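Local coordinates for protein HTH-type transcriptional regulator PrpR (PDB 6D2S) that regulates, as a DNA-binding transcription factor, the genes for short-chain fatty acid catabolism through the glyoxylate and methylcitrate cycles in Mycobacterium tuberculosis, at residues H142-Q147 / R157-G162; Y150-L155 / H168-L173; R179-I184 / L269-K274. All coordinates share one frame; numbering follows the deposited sequence.

Contact 1 (H142-Q147 / R157-G162)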
ATOM      1  N   HIS A 142      10.242  -3.510   7.756  1.00 11.77           N
ATOM      2  CA  HIS A 142       9.981  -3.466   9.195  1.00 13.87           C
ATOM      3  C   HIS A 142      11.185  -2.919   9.941  1.00 15.14           C
ATOM      4  O   HIS A 142      11.050  -2.037  10.802  1.00 14.31           O
ATOM      5  CB  HIS A 142       9.613  -4.867   9.696  1.00 11.65           C
ATOM      6  CG  HIS A 142       9.276  -4.924  11.156  1.00 17.64           C
ATOM      7  ND1 HIS A 142      10.224  -5.151  12.132  1.00 27.65           N
ATOM      8  CD2 HIS A 142       8.094  -4.796  11.803  1.00 26.82           C
ATOM      9  CE1 HIS A 142       9.640  -5.152  13.319  1.00 29.77           C
ATOM     10  NE2 HIS A 142       8.346  -4.948  13.146  1.00 23.53           N
ATOM     11  N   ARG A 143      12.379  -3.434   9.618  1.00 12.52           N
ATOM     12  CA  ARG A 143      13.597  -2.931  10.246  0.55 16.34           C
ATOM     13  C   ARG A 143      13.773  -1.441   9.980  1.00 16.14           C
ATOM     14  O   ARG A 143      14.144  -0.684  10.886  1.00 18.17           O
ATOM     15  CB  ARG A 143      14.807  -3.723   9.744  0.55 17.44           C
ATOM     16  CG  ARG A 143      16.143  -3.302  10.337  0.55 26.58           C
ATOM     17  CD  ARG A 143      17.272  -4.244   9.901  0.55 33.82           C
ATOM     18  NE  ARG A 143      17.534  -4.199   8.460  0.55 38.17           N
ATOM     19  CZ  ARG A 143      17.158  -5.138   7.593  0.55 41.37           C
ATOM     20  NH1 ARG A 143      16.497  -6.211   8.012  0.55 41.15           N
ATOM     21  NH2 ARG A 143      17.446  -5.007   6.302  0.55 38.90           N
ATOM     22  N   ALA A 144      13.500  -0.999   8.750  1.00 14.32           N
ATOM     23  CA  ALA A 144      13.651   0.416   8.421  1.00 16.51           C
ATOM     24  C   ALA A 144      12.633   1.265   9.166  1.00 15.10           C
ATOM     25  O   ALA A 144      12.953   2.369   9.625  1.00 15.39           O
ATOM     26  CB  ALA A 144      13.507   0.626   6.910  1.00 15.76           C
ATOM     27  N   ALA A 145      11.397   0.776   9.285  1.00 11.86           N
ATOM     28  CA  ALA A 145      10.396   1.529  10.029  1.00 11.79           C
ATOM     29  C   ALA A 145      10.817   1.705  11.483  1.00 19.48           C
ATOM     30  O   ALA A 145      10.678   2.795  12.058  1.00 18.34           O
ATOM     31  CB  ALA A 145       9.035   0.835   9.931  1.00 14.15           C
ATOM     32  N   GLU A 146      11.359   0.655  12.099  1.00 16.15           N
ATOM     33  CA  GLU A 146      11.781   0.823  13.485  1.00 16.38           C
ATOM     34  C   GLU A 146      12.943   1.803  13.588  1.00 19.10           C
ATOM     35  O   GLU A 146      12.953   2.666  14.474  1.00 20.93           O
ATOM     36  CB  GLU A 146      12.132  -0.530  14.111  1.00 19.47           C
ATOM     37  CG  GLU A 146      10.923  -1.465  14.275  1.00 25.01           C
ATOM     38  CD  GLU A 146       9.974  -1.088  15.429  1.00 40.81           C
ATOM     39  OE1 GLU A 146      10.400  -0.381  16.375  1.00 43.73           O
ATOM     40  OE2 GLU A 146       8.791  -1.513  15.392  1.00 37.63           O
ATOM     41  N   GLN A 147      13.919   1.712  12.683  1.00 15.88           N
ATOM     42  CA  GLN A 147      15.100   2.563  12.806  1.00 20.07           C
ATOM     43  C   GLN A 147      14.840   4.005  12.393  1.00 17.67           C
ATOM     44  O   GLN A 147      15.574   4.902  12.825  1.00 21.17           O
ATOM     45  CB  GLN A 147      16.246   1.984  11.979  1.00 26.18           C
ATOM     46  CG  GLN A 147      16.687   0.618  12.483  1.00 33.53           C
ATOM     47  CD  GLN A 147      17.791   0.027  11.649  1.00 45.21           C
ATOM     48  OE1 GLN A 147      18.247   0.638  10.682  1.00 45.35           O
ATOM     49  NE2 GLN A 147      18.234  -1.175  12.017  1.00 54.17           N
ATOM     50  N   ARG A 157      11.319   8.185   0.913  1.00 16.14           N
ATOM     51  CA  ARG A 157      12.558   8.545   0.233  0.53 19.02           C
ATOM     52  C   ARG A 157      13.542   7.383   0.223  1.00 19.28           C
ATOM     53  O   ARG A 157      14.249   7.167  -0.771  1.00 21.37           O
ATOM     54  CB  ARG A 157      13.174   9.774   0.898  0.53 22.32           C
ATOM     55  CG  ARG A 157      12.363  11.029   0.669  0.53 26.78           C
ATOM     56  CD  ARG A 157      13.197  12.279   0.891  0.53 29.95           C
ATOM     57  NE  ARG A 157      13.164  12.713   2.281  0.53 31.50           N
ATOM     58  CZ  ARG A 157      12.206  13.476   2.791  0.53 32.81           C
ATOM     59  NH1 ARG A 157      11.201  13.880   2.023  0.53 32.86           N
ATOM     60  NH2 ARG A 157      12.250  13.836   4.066  0.53 35.42           N
ATOM     61  N   ARG A 158      13.599   6.621   1.313  1.00 15.30           N
ATOM     62  CA  ARG A 158      14.532   5.500   1.379  1.00 18.23           C
ATOM     63  C   ARG A 158      14.207   4.432   0.344  1.00 20.91           C
ATOM     64  O   ARG A 158      15.113   3.903  -0.317  1.00 20.17           O
ATOM     65  CB  ARG A 158      14.518   4.890   2.778  1.00 18.92           C
ATOM     66  CG  ARG A 158      15.299   3.582   2.879  1.00 24.08           C
ATOM     67  CD  ARG A 158      15.740   3.328   4.308  1.00 29.93           C
ATOM     68  NE  ARG A 158      16.190   1.956   4.511  1.00 37.71           N
ATOM     69  CZ  ARG A 158      16.777   1.527   5.625  1.00 47.18           C
ATOM     70  NH1 ARG A 158      16.995   2.370   6.625  1.00 47.46           N
ATOM     71  NH2 ARG A 158      17.153   0.259   5.735  1.00 50.98           N
ATOM     72  N   PHE A 159      12.926   4.081   0.204  1.00 14.72           N
ATOM     73  CA  PHE A 159      12.524   3.032  -0.727  1.00 14.01           C
ATOM     74  C   PHE A 159      12.085   3.569  -2.082  1.00 18.27           C
ATOM     75  O   PHE A 159      11.896   2.775  -3.011  1.00 19.58           O
ATOM     76  CB  PHE A 159      11.413   2.169  -0.117  1.00 13.23           C
ATOM     77  CG  PHE A 159      11.891   1.340   1.033  1.00 13.74           C
ATOM     78  CD1 PHE A 159      12.486   0.111   0.813  1.00 18.45           C
ATOM     79  CD2 PHE A 159      11.794   1.809   2.332  1.00 15.49           C
ATOM     80  CE1 PHE A 159      12.951  -0.660   1.870  1.00 20.43           C
ATOM     81  CE2 PHE A 159      12.259   1.041   3.400  1.00 15.95           C
ATOM     82  CZ  PHE A 159      12.840  -0.194   3.168  1.00 20.02           C
ATOM     83  N   GLY A 160      11.963   4.887  -2.221  1.00 17.28           N
ATOM     84  CA  GLY A 160      11.582   5.494  -3.485  1.00 19.98           C
ATOM     85  C   GLY A 160      10.117   5.371  -3.831  1.00 21.27           C
ATOM     86  O   GLY A 160       9.772   5.266  -5.017  1.00 17.57           O
ATOM     87  N   VAL A 161       9.235   5.394  -2.833  1.00 15.95           N
ATOM     88  CA  VAL A 161       7.808   5.210  -3.053  1.00 15.13           C
ATOM     89  C   VAL A 161       7.048   6.375  -2.428  1.00 15.27           C
ATOM     90  O   VAL A 161       7.586   7.151  -1.636  1.00 19.10           O
ATOM     91  CB  VAL A 161       7.305   3.861  -2.497  1.00 17.98           C
ATOM     92  CG1 VAL A 161       8.030   2.707  -3.192  1.00 13.67           C
ATOM     93  CG2 VAL A 161       7.519   3.786  -0.988  1.00 18.37           C
ATOM     94  N   GLY A 162       5.767   6.483  -2.793  1.00 16.34           N
ATOM     95  CA  GLY A 162       4.950   7.589  -2.334  1.00 13.81           C
ATOM     96  C   GLY A 162       4.384   7.400  -0.932  1.00 17.68           C
ATOM     97  O   GLY A 162       4.408   6.319  -0.349  1.00 15.75           O
TER
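Ala144 touches two consecutive side chains at the end of the neighbouring helix with its methyl group, meeting the face of Arg158 and the edge of Phe159. The guanidinium group of Arg158 lies with one face on the methyl, so that Ala144 CB sits above its centre, 3.6 Å from Arg158 CZ. NE, NH1 and NH2 are almost as near; the methyl packs against the flat face of the cation, whose N-H groups point along their own plane rather than at it. The arginine reaches this far because its chain is extended from CG to NE, with CG anti to the backbone N (chi1 171°). The same methyl meets the Phe159 ring at its edge, in the ring plane, with Ala144 CB 3.7 Å from Phe159 CE2. One face of that ring carries the aliphatic part of its own neighbour, Arg158 CG standing 3.9 Å above the ring plane toward the rim. The phenyl ring is buried and the guanidinium solvent-exposed. The backbones come nearest at 8.7 Å, between Ala144 CA and Arg158 CA. This is helix-to-helix packing of two consecutive helices, 138-147 and 152-159, joined by a short connection in the IrrE N-terminal-like region (Peptidase_MA clan); Phe159 also packs on Thr36 and Leu136, and Ala145 touches Leu170 of helix 163-170.

Contact 2 (Y150-L155 / H168-L173)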
ATOM      1  N   TYR A 150       9.235   5.189  12.210  1.00 13.20           N
ATOM      2  CA  TYR A 150       7.980   5.248  11.460  1.00 12.57           C
ATOM      3  C   TYR A 150       7.790   6.586  10.753  1.00 15.59           C
ATOM      4  O   TYR A 150       6.664   6.994  10.473  1.00 13.45           O
ATOM      5  CB  TYR A 150       6.784   4.933  12.371  1.00 12.47           C
ATOM      6  CG  TYR A 150       6.740   3.464  12.744  1.00 14.96           C
ATOM      7  CD1 TYR A 150       7.530   2.969  13.769  1.00 18.89           C
ATOM      8  CD2 TYR A 150       5.927   2.571  12.049  1.00 13.45           C
ATOM      9  CE1 TYR A 150       7.510   1.627  14.108  1.00 18.57           C
ATOM     10  CE2 TYR A 150       5.895   1.223  12.389  1.00 13.50           C
ATOM     11  CZ  TYR A 150       6.694   0.759  13.414  1.00 17.65           C
ATOM     12  OH  TYR A 150       6.665  -0.575  13.753  1.00 16.30           O
ATOM     13  N   ASP A 151       8.885   7.265  10.419  1.00 14.25           N
ATOM     14  CA  ASP A 151       8.803   8.491   9.627  1.00 15.63           C
ATOM     15  C   ASP A 151       8.396   8.138   8.198  1.00 14.63           C
ATOM     16  O   ASP A 151       9.207   7.613   7.429  1.00 13.14           O
ATOM     17  CB  ASP A 151      10.141   9.231   9.643  1.00 16.24           C
ATOM     18  CG  ASP A 151      10.037  10.621   9.040  1.00 15.12           C
ATOM     19  OD1 ASP A 151      10.523  11.577   9.679  1.00 16.33           O
ATOM     20  OD2 ASP A 151       9.436  10.747   7.941  1.00 16.17           O
ATOM     21  N   ILE A 152       7.142   8.441   7.839  1.00 14.43           N
ATOM     22  CA  ILE A 152       6.587   8.014   6.555  1.00 13.92           C
ATOM     23  C   ILE A 152       7.353   8.643   5.399  1.00 14.39           C
ATOM     24  O   ILE A 152       7.610   7.994   4.376  1.00 13.28           O
ATOM     25  CB  ILE A 152       5.088   8.357   6.492  1.00 13.80           C
ATOM     26  CG1 ILE A 152       4.329   7.622   7.611  1.00 13.43           C
ATOM     27  CG2 ILE A 152       4.520   7.992   5.108  1.00 13.65           C
ATOM     28  CD1 ILE A 152       3.032   8.312   8.022  1.00 15.25           C
ATOM     29  N   ASP A 153       7.723   9.913   5.533  1.00 16.64           N
ATOM     30  CA  ASP A 153       8.447  10.592   4.458  1.00 18.88           C
ATOM     31  C   ASP A 153       9.851  10.021   4.261  1.00 16.47           C
ATOM     32  O   ASP A 153      10.293   9.817   3.120  1.00 15.46           O
ATOM     33  CB  ASP A 153       8.509  12.087   4.758  1.00 19.55           C
ATOM     34  CG  ASP A 153       7.147  12.750   4.653  1.00 25.19           C
ATOM     35  OD1 ASP A 153       6.560  12.714   3.552  1.00 28.49           O
ATOM     36  OD2 ASP A 153       6.651  13.277   5.671  1.00 30.15           O
ATOM     37  N   LEU A 154      10.587   9.787   5.350  1.00 16.19           N
ATOM     38  CA  LEU A 154      11.923   9.211   5.193  1.00 16.12           C
ATOM     39  C   LEU A 154      11.858   7.782   4.663  1.00 15.61           C
ATOM     40  O   LEU A 154      12.726   7.369   3.883  1.00 16.42           O
ATOM     41  CB  LEU A 154      12.687   9.250   6.514  1.00 16.96           C
ATOM     42  CG  LEU A 154      13.119  10.631   7.006  1.00 19.17           C
ATOM     43  CD1 LEU A 154      14.014  10.492   8.242  1.00 17.82           C
ATOM     44  CD2 LEU A 154      13.828  11.405   5.902  1.00 21.37           C
ATOM     45  N   LEU A 155      10.859   7.002   5.092  1.00 12.93           N
ATOM     46  CA  LEU A 155      10.663   5.676   4.507  1.00 12.68           C
ATOM     47  C   LEU A 155      10.389   5.776   3.010  1.00 12.44           C
ATOM     48  O   LEU A 155      10.923   4.993   2.217  1.00 12.12           O
ATOM     49  CB  LEU A 155       9.504   4.953   5.204  1.00 11.80           C
ATOM     50  CG  LEU A 155       9.794   4.431   6.614  1.00 14.60           C
ATOM     51  CD1 LEU A 155       8.489   4.095   7.341  1.00 14.19           C
ATOM     52  CD2 LEU A 155      10.691   3.205   6.504  1.00 15.07           C
ATOM     53  N   HIS A 168       0.101   2.421   3.479  1.00 11.89           N
ATOM     54  CA  HIS A 168      -0.587   1.153   3.307  1.00 12.89           C
ATOM     55  C   HIS A 168       0.287   0.002   3.774  1.00  8.65           C
ATOM     56  O   HIS A 168      -0.180  -0.895   4.485  1.00 11.94           O
ATOM     57  CB  HIS A 168      -1.022   0.945   1.857  1.00 17.88           C
ATOM     58  CG  HIS A 168      -1.895  -0.258   1.689  1.00 27.94           C
ATOM     59  ND1 HIS A 168      -1.384  -1.531   1.544  1.00 28.09           N
ATOM     60  CD2 HIS A 168      -3.243  -0.393   1.700  1.00 33.20           C
ATOM     61  CE1 HIS A 168      -2.379  -2.395   1.452  1.00 32.09           C
ATOM     62  NE2 HIS A 168      -3.517  -1.730   1.545  1.00 34.68           N
ATOM     63  N   ARG A 169       1.573   0.016   3.415  1.00 11.89           N
ATOM     64  CA  ARG A 169       2.440  -1.074   3.858  1.00 10.63           C
ATOM     65  C   ARG A 169       2.557  -1.118   5.382  1.00  8.51           C
ATOM     66  O   ARG A 169       2.564  -2.202   5.982  1.00  9.88           O
ATOM     67  CB  ARG A 169       3.827  -0.955   3.223  1.00 10.95           C
ATOM     68  CG  ARG A 169       4.707  -2.153   3.513  1.00 10.38           C
ATOM     69  CD  ARG A 169       4.215  -3.410   2.760  1.00 11.42           C
ATOM     70  NE  ARG A 169       5.202  -4.502   2.779  1.00 10.73           N
ATOM     71  CZ  ARG A 169       4.949  -5.755   3.165  1.00 12.00           C
ATOM     72  NH1 ARG A 169       3.742  -6.098   3.609  1.00 10.98           N
ATOM     73  NH2 ARG A 169       5.908  -6.680   3.103  1.00  9.37           N
ATOM     74  N   LEU A 170       2.677   0.041   6.030  1.00 10.12           N
ATOM     75  CA  LEU A 170       2.744   0.034   7.492  1.00 12.50           C
ATOM     76  C   LEU A 170       1.505  -0.634   8.087  1.00 11.57           C
ATOM     77  O   LEU A 170       1.592  -1.341   9.102  1.00 12.14           O
ATOM     78  CB  LEU A 170       2.903   1.464   8.029  1.00  9.60           C
ATOM     79  CG  LEU A 170       4.253   2.151   7.783  1.00 12.49           C
ATOM     80  CD1 LEU A 170       4.172   3.642   8.133  1.00 12.08           C
ATOM     81  CD2 LEU A 170       5.342   1.477   8.629  1.00 11.49           C
ATOM     82  N   SER A 171       0.358  -0.454   7.450  1.00 11.14           N
ATOM     83  CA  SER A 171      -0.886  -1.042   7.943  1.00 12.23           C
ATOM     84  C   SER A 171      -0.991  -2.544   7.674  1.00 13.31           C
ATOM     85  O   SER A 171      -1.965  -3.163   8.123  1.00 13.12           O
ATOM     86  CB  SER A 171      -2.093  -0.327   7.323  1.00 14.99           C
ATOM     87  OG  SER A 171      -2.365  -0.796   6.006  1.00 15.57           O
ATOM     88  N   THR A 172      -0.038  -3.141   6.965  1.00 10.92           N
ATOM     89  CA  THR A 172      -0.040  -4.581   6.717  1.00 10.60           C
ATOM     90  C   THR A 172       0.937  -5.350   7.598  1.00 11.12           C
ATOM     91  O   THR A 172       1.082  -6.560   7.405  1.00 10.51           O
ATOM     92  CB  THR A 172       0.298  -4.897   5.243  1.00 12.70           C
ATOM     93  OG1 THR A 172       1.666  -4.534   4.958  1.00 11.69           O
ATOM     94  CG2 THR A 172      -0.650  -4.160   4.288  1.00 13.19           C
ATOM     95  N   LEU A 173       1.643  -4.695   8.525  1.00 10.68           N
ATOM     96  CA  LEU A 173       2.728  -5.361   9.256  1.00 10.75           C
ATOM     97  C   LEU A 173       2.176  -6.202  10.410  1.00 14.67           C
ATOM     98  O   LEU A 173       2.449  -5.962  11.587  1.00 11.46           O
ATOM     99  CB  LEU A 173       3.754  -4.342   9.751  1.00 11.00           C
ATOM    100  CG  LEU A 173       4.430  -3.535   8.639  1.00 10.39           C
ATOM    101  CD1 LEU A 173       5.551  -2.671   9.201  1.00 10.96           C
ATOM    102  CD2 LEU A 173       4.954  -4.444   7.509  1.00 10.61           C
TER
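Leu170 carries this contact, placing its two methyls among Tyr150, Ile152 and Leu155 of the other segment. Ahead of it in the chain, Arg169 takes no part in the contact: its NH1 donates to Thr172 OG1, and the guanidinium also forms a salt bridge with Asp22. At Leu170, CG stands anti to the carbonyl carbon (chi1 -70°), and the branches divide the work. CD2 comes obliquely against the tyrosine ring, 3.6 Å from Tyr150 CD2, and also meets Leu155, at 4.3 Å from its CD1. CD1 takes the other neighbour, 4.0 Å from Ile152 CG1. Ser171 follows, its OG donating to His168 O at 2.7 Å. Thr172 does likewise one residue on: its OG1 donates to Arg169 O, a carbonyl that also accepts from Thr172 N, so two bonds hold that oxygen. A type I turn from Leu170 to Leu173 completes the segment. In the other segment, Asp151 is the N-cap of helix 152-159, its OD2 accepting from Leu154 N at 3.0 Å from above the carboxylate plane. The buried contact joins the start of helix 152-159 to the end of helix 163-170, with Phe141 of helix 138-147 also against Leu170; Tyr150 OH bonds to Glu146 OE2 of that helix and to Ile181 N, and Ile152 N bonds to Tyr277 OH.

Contact 3 (R179-I184 / L269-K274)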
ATOM      1  N   ARG A 179       5.442  -8.348  14.183  1.00 14.25           N
ATOM      2  CA  ARG A 179       4.472  -7.294  13.929  1.00 13.14           C
ATOM      3  C   ARG A 179       5.107  -5.910  14.054  1.00 14.87           C
ATOM      4  O   ARG A 179       6.021  -5.689  14.856  1.00 17.36           O
ATOM      5  CB  ARG A 179       3.296  -7.410  14.913  1.00 17.83           C
ATOM      6  CG  ARG A 179       2.515  -8.708  14.736  1.00 24.70           C
ATOM      7  CD  ARG A 179       1.347  -8.820  15.692  1.00 37.09           C
ATOM      8  NE  ARG A 179       0.242  -7.959  15.288  1.00 44.55           N
ATOM      9  CZ  ARG A 179      -0.169  -6.892  15.965  1.00 48.82           C
ATOM     10  NH1 ARG A 179       0.429  -6.548  17.098  1.00 56.88           N
ATOM     11  NH2 ARG A 179      -1.187  -6.175  15.512  1.00 44.58           N
ATOM     12  N   GLY A 180       4.618  -4.978  13.229  1.00 13.48           N
ATOM     13  CA  GLY A 180       4.849  -3.563  13.438  1.00 12.35           C
ATOM     14  C   GLY A 180       3.776  -2.969  14.341  1.00 12.62           C
ATOM     15  O   GLY A 180       2.906  -3.666  14.866  1.00 12.66           O
ATOM     16  N   ILE A 181       3.856  -1.656  14.533  1.00 14.36           N
ATOM     17  CA  ILE A 181       2.775  -0.977  15.267  1.00 16.64           C
ATOM     18  C   ILE A 181       1.444  -1.275  14.588  1.00 15.45           C
ATOM     19  O   ILE A 181       1.345  -1.163  13.350  1.00 14.11           O
ATOM     20  CB  ILE A 181       3.021   0.536  15.310  1.00 14.78           C
ATOM     21  CG1 ILE A 181       4.268   0.852  16.133  1.00 19.65           C
ATOM     22  CG2 ILE A 181       1.767   1.253  15.829  1.00 15.90           C
ATOM     23  CD1 ILE A 181       4.729   2.323  16.024  1.00 17.70           C
ATOM     24  N   PRO A 182       0.391  -1.648  15.320  1.00 13.44           N
ATOM     25  CA  PRO A 182      -0.918  -1.851  14.680  1.00 12.91           C
ATOM     26  C   PRO A 182      -1.563  -0.510  14.354  1.00 17.48           C
ATOM     27  O   PRO A 182      -1.798   0.307  15.247  1.00 21.59           O
ATOM     28  CB  PRO A 182      -1.725  -2.619  15.741  1.00 19.44           C
ATOM     29  CG  PRO A 182      -0.798  -2.877  16.873  1.00 19.22           C
ATOM     30  CD  PRO A 182       0.386  -1.997  16.749  1.00 17.15           C
ATOM     31  N   PHE A 183      -1.837  -0.276  13.071  1.00 18.35           N
ATOM     32  CA  PHE A 183      -2.405   0.989  12.616  1.00 18.31           C
ATOM     33  C   PHE A 183      -3.823   0.803  12.091  1.00 22.70           C
ATOM     34  O   PHE A 183      -4.172  -0.253  11.559  1.00 22.31           O
ATOM     35  CB  PHE A 183      -1.577   1.619  11.490  1.00 17.56           C
ATOM     36  CG  PHE A 183      -0.248   2.180  11.921  1.00 16.86           C
ATOM     37  CD1 PHE A 183      -0.180   3.347  12.673  1.00 16.84           C
ATOM     38  CD2 PHE A 183       0.938   1.562  11.524  1.00 16.39           C
ATOM     39  CE1 PHE A 183       1.044   3.876  13.042  1.00 16.48           C
ATOM     40  CE2 PHE A 183       2.169   2.088  11.881  1.00 17.78           C
ATOM     41  CZ  PHE A 183       2.223   3.245  12.644  1.00 15.99           C
ATOM     42  N   ILE A 184      -4.637   1.855  12.249  1.00 23.08           N
ATOM     43  CA  ILE A 184      -5.824   2.069  11.426  1.00 21.31           C
ATOM     44  C   ILE A 184      -5.407   2.913  10.233  1.00 20.14           C
ATOM     45  O   ILE A 184      -4.818   3.987  10.405  1.00 22.00           O
ATOM     46  CB  ILE A 184      -6.933   2.785  12.217  1.00 21.62           C
ATOM     47  CG1 ILE A 184      -7.368   1.974  13.437  1.00 27.04           C
ATOM     48  CG2 ILE A 184      -8.108   3.122  11.292  1.00 25.01           C
ATOM     49  CD1 ILE A 184      -8.195   2.785  14.414  1.00 32.31           C
ATOM     50  N   LEU A 269      -2.622   5.270  21.516  1.00 30.83           N
ATOM     51  CA  LEU A 269      -1.685   6.164  22.167  1.00 29.45           C
ATOM     52  C   LEU A 269      -0.577   5.392  22.871  1.00 21.70           C
ATOM     53  O   LEU A 269       0.550   5.883  22.972  1.00 33.67           O
ATOM     54  CB  LEU A 269      -2.438   7.078  23.141  1.00 33.33           C
ATOM     55  CG  LEU A 269      -1.708   8.346  23.544  1.00 26.45           C
ATOM     56  CD1 LEU A 269      -1.298   9.154  22.334  1.00 21.72           C
ATOM     57  CD2 LEU A 269      -2.584   9.164  24.501  1.00 26.68           C
ATOM     58  N   ALA A 270      -0.858   4.164  23.329  1.00 29.06           N
ATOM     59  CA  ALA A 270       0.140   3.352  24.021  1.00 24.33           C
ATOM     60  C   ALA A 270       1.252   2.829  23.113  1.00 29.09           C
ATOM     61  O   ALA A 270       2.247   2.305  23.628  1.00 27.54           O
ATOM     62  CB  ALA A 270      -0.539   2.170  24.716  1.00 34.09           C
ATOM     63  N   HIS A 271       1.114   2.934  21.791  1.00 24.33           N
ATOM     64  CA  HIS A 271       2.204   2.610  20.881  1.00 27.00           C
ATOM     65  C   HIS A 271       2.935   3.840  20.367  1.00 27.01           C
ATOM     66  O   HIS A 271       3.980   3.693  19.719  1.00 25.59           O
ATOM     67  CB  HIS A 271       1.687   1.822  19.666  1.00 28.18           C
ATOM     68  CG  HIS A 271       1.140   0.474  20.011  1.00 31.02           C
ATOM     69  ND1 HIS A 271       1.944  -0.580  20.384  1.00 36.98           N
ATOM     70  CD2 HIS A 271      -0.130   0.006  20.032  1.00 31.98           C
ATOM     71  CE1 HIS A 271       1.193  -1.640  20.625  1.00 33.76           C
ATOM     72  NE2 HIS A 271      -0.070  -1.311  20.421  1.00 35.43           N
ATOM     73  N   ALA A 272       2.418   5.040  20.641  1.00 21.87           N
ATOM     74  CA  ALA A 272       2.902   6.226  19.940  1.00 20.18           C
ATOM     75  C   ALA A 272       4.322   6.621  20.322  1.00 22.87           C
ATOM     76  O   ALA A 272       4.908   7.472  19.644  1.00 20.67           O
ATOM     77  CB  ALA A 272       1.955   7.407  20.187  1.00 22.51           C
ATOM     78  N   HIS A 273       4.903   6.050  21.378  1.00 25.11           N
ATOM     79  CA  HIS A 273       6.248   6.486  21.719  1.00 27.89           C
ATOM     80  C   HIS A 273       7.267   6.048  20.670  1.00 23.02           C
ATOM     81  O   HIS A 273       8.339   6.652  20.581  1.00 25.75           O
ATOM     82  CB  HIS A 273       6.655   5.993  23.111  1.00 35.27           C
ATOM     83  CG  HIS A 273       6.762   4.507  23.232  1.00 34.74           C
ATOM     84  ND1 HIS A 273       5.659   3.684  23.278  1.00 37.64           N
ATOM     85  CD2 HIS A 273       7.842   3.698  23.353  1.00 38.74           C
ATOM     86  CE1 HIS A 273       6.055   2.426  23.396  1.00 37.01           C
ATOM     87  NE2 HIS A 273       7.375   2.408  23.445  1.00 38.14           N
ATOM     88  N   LYS A 274       6.952   5.034  19.864  1.00 18.47           N
ATOM     89  CA  LYS A 274       7.850   4.607  18.799  1.00 20.37           C
ATOM     90  C   LYS A 274       7.747   5.471  17.548  1.00 22.76           C
ATOM     91  O   LYS A 274       8.514   5.253  16.604  1.00 25.29           O
ATOM     92  CB  LYS A 274       7.567   3.145  18.436  1.00 27.31           C
ATOM     93  CG  LYS A 274       7.731   2.186  19.613  1.00 34.38           C
ATOM     94  CD  LYS A 274       6.710   1.053  19.560  1.00 38.75           C
ATOM     95  CE  LYS A 274       6.842   0.230  18.296  1.00 40.39           C
ATOM     96  NZ  LYS A 274       7.999  -0.715  18.331  1.00 47.43           N
TER
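Pro182 points CD at the face of the His271 imidazole in a CH-pi contact, where the lead-in to strand 183-189 of the five-stranded antiparallel sheet meets the 3-10 turns that follow strand 261-268. These two strands are neighbours in the sheet of the short-chain fatty acyl coenzyme A regulator C-terminal region, a family of the GAF clan, and the contact lies just beyond their paired part. The two side chains cross at about a right angle. Pro182 CD stands over the centre of the imidazole, 3.8 Å from its centroid and only 12° off the ring normal, while Pro182 CG is 3.9 Å from His271 NE2. With CG anti to its carbonyl carbon (chi1 -65°), His271 directs its imidazole to the proline.

Ile181 works differently, sliding past both His271 and Lys274 in the opposite direction. Its CG2 branch lies 3.9 Å from His271 CB; the same methyl also stands over one face of the Phe183 ring, offset toward the rim. The CG1 branch runs along the lysine instead, with Ile181 CD1 3.8 Å from Lys274 CB. The lysine chain is bent at chi2, chi3 and chi4, and so folds its aliphatic part back over the isoleucine rather than stretching away, while its ammonium group pairs with Glu146 of helix 138-147. Apolar carbons therefore pack on Ile181 while the charge is met by a residue of the helical region. Beyond the two segments, Ile181 also packs on Cys267 of strand 261-268 and on Leu275, and Pro182 on Ser199, one of the residues of a sodium site. The tightest point is Ile181 CG1 against Lys274 CE at 3.4 Å, closer than usual for two carbons.

Overall arrangement
Contacts 1 and 2 share helix 152-159, and their centres are about 7 Å apart. Their segments alternate along the chain, and Ala145 O to Tyr150 N (2.8 Å), probably a hydrogen bond, ties them. Contact 3 belongs to the C-terminal sheet region, its centre about 16 Å from that of contact 1 and 11 Å from that of contact 2. Polar links cross between the regions: the Glu146 OE1 to Lys274 NZ salt bridge spans 3.1 Å, and probable hydrogen bonds join His142 NE2 to Arg179 O, Tyr150 OH to Ile181 N and Leu173 O to Gly180 N. Of the bound ions, a calcium lies about 11 Å from the Ile152 side chain and a sodium about 8 Å from that of Pro182, neither touching it.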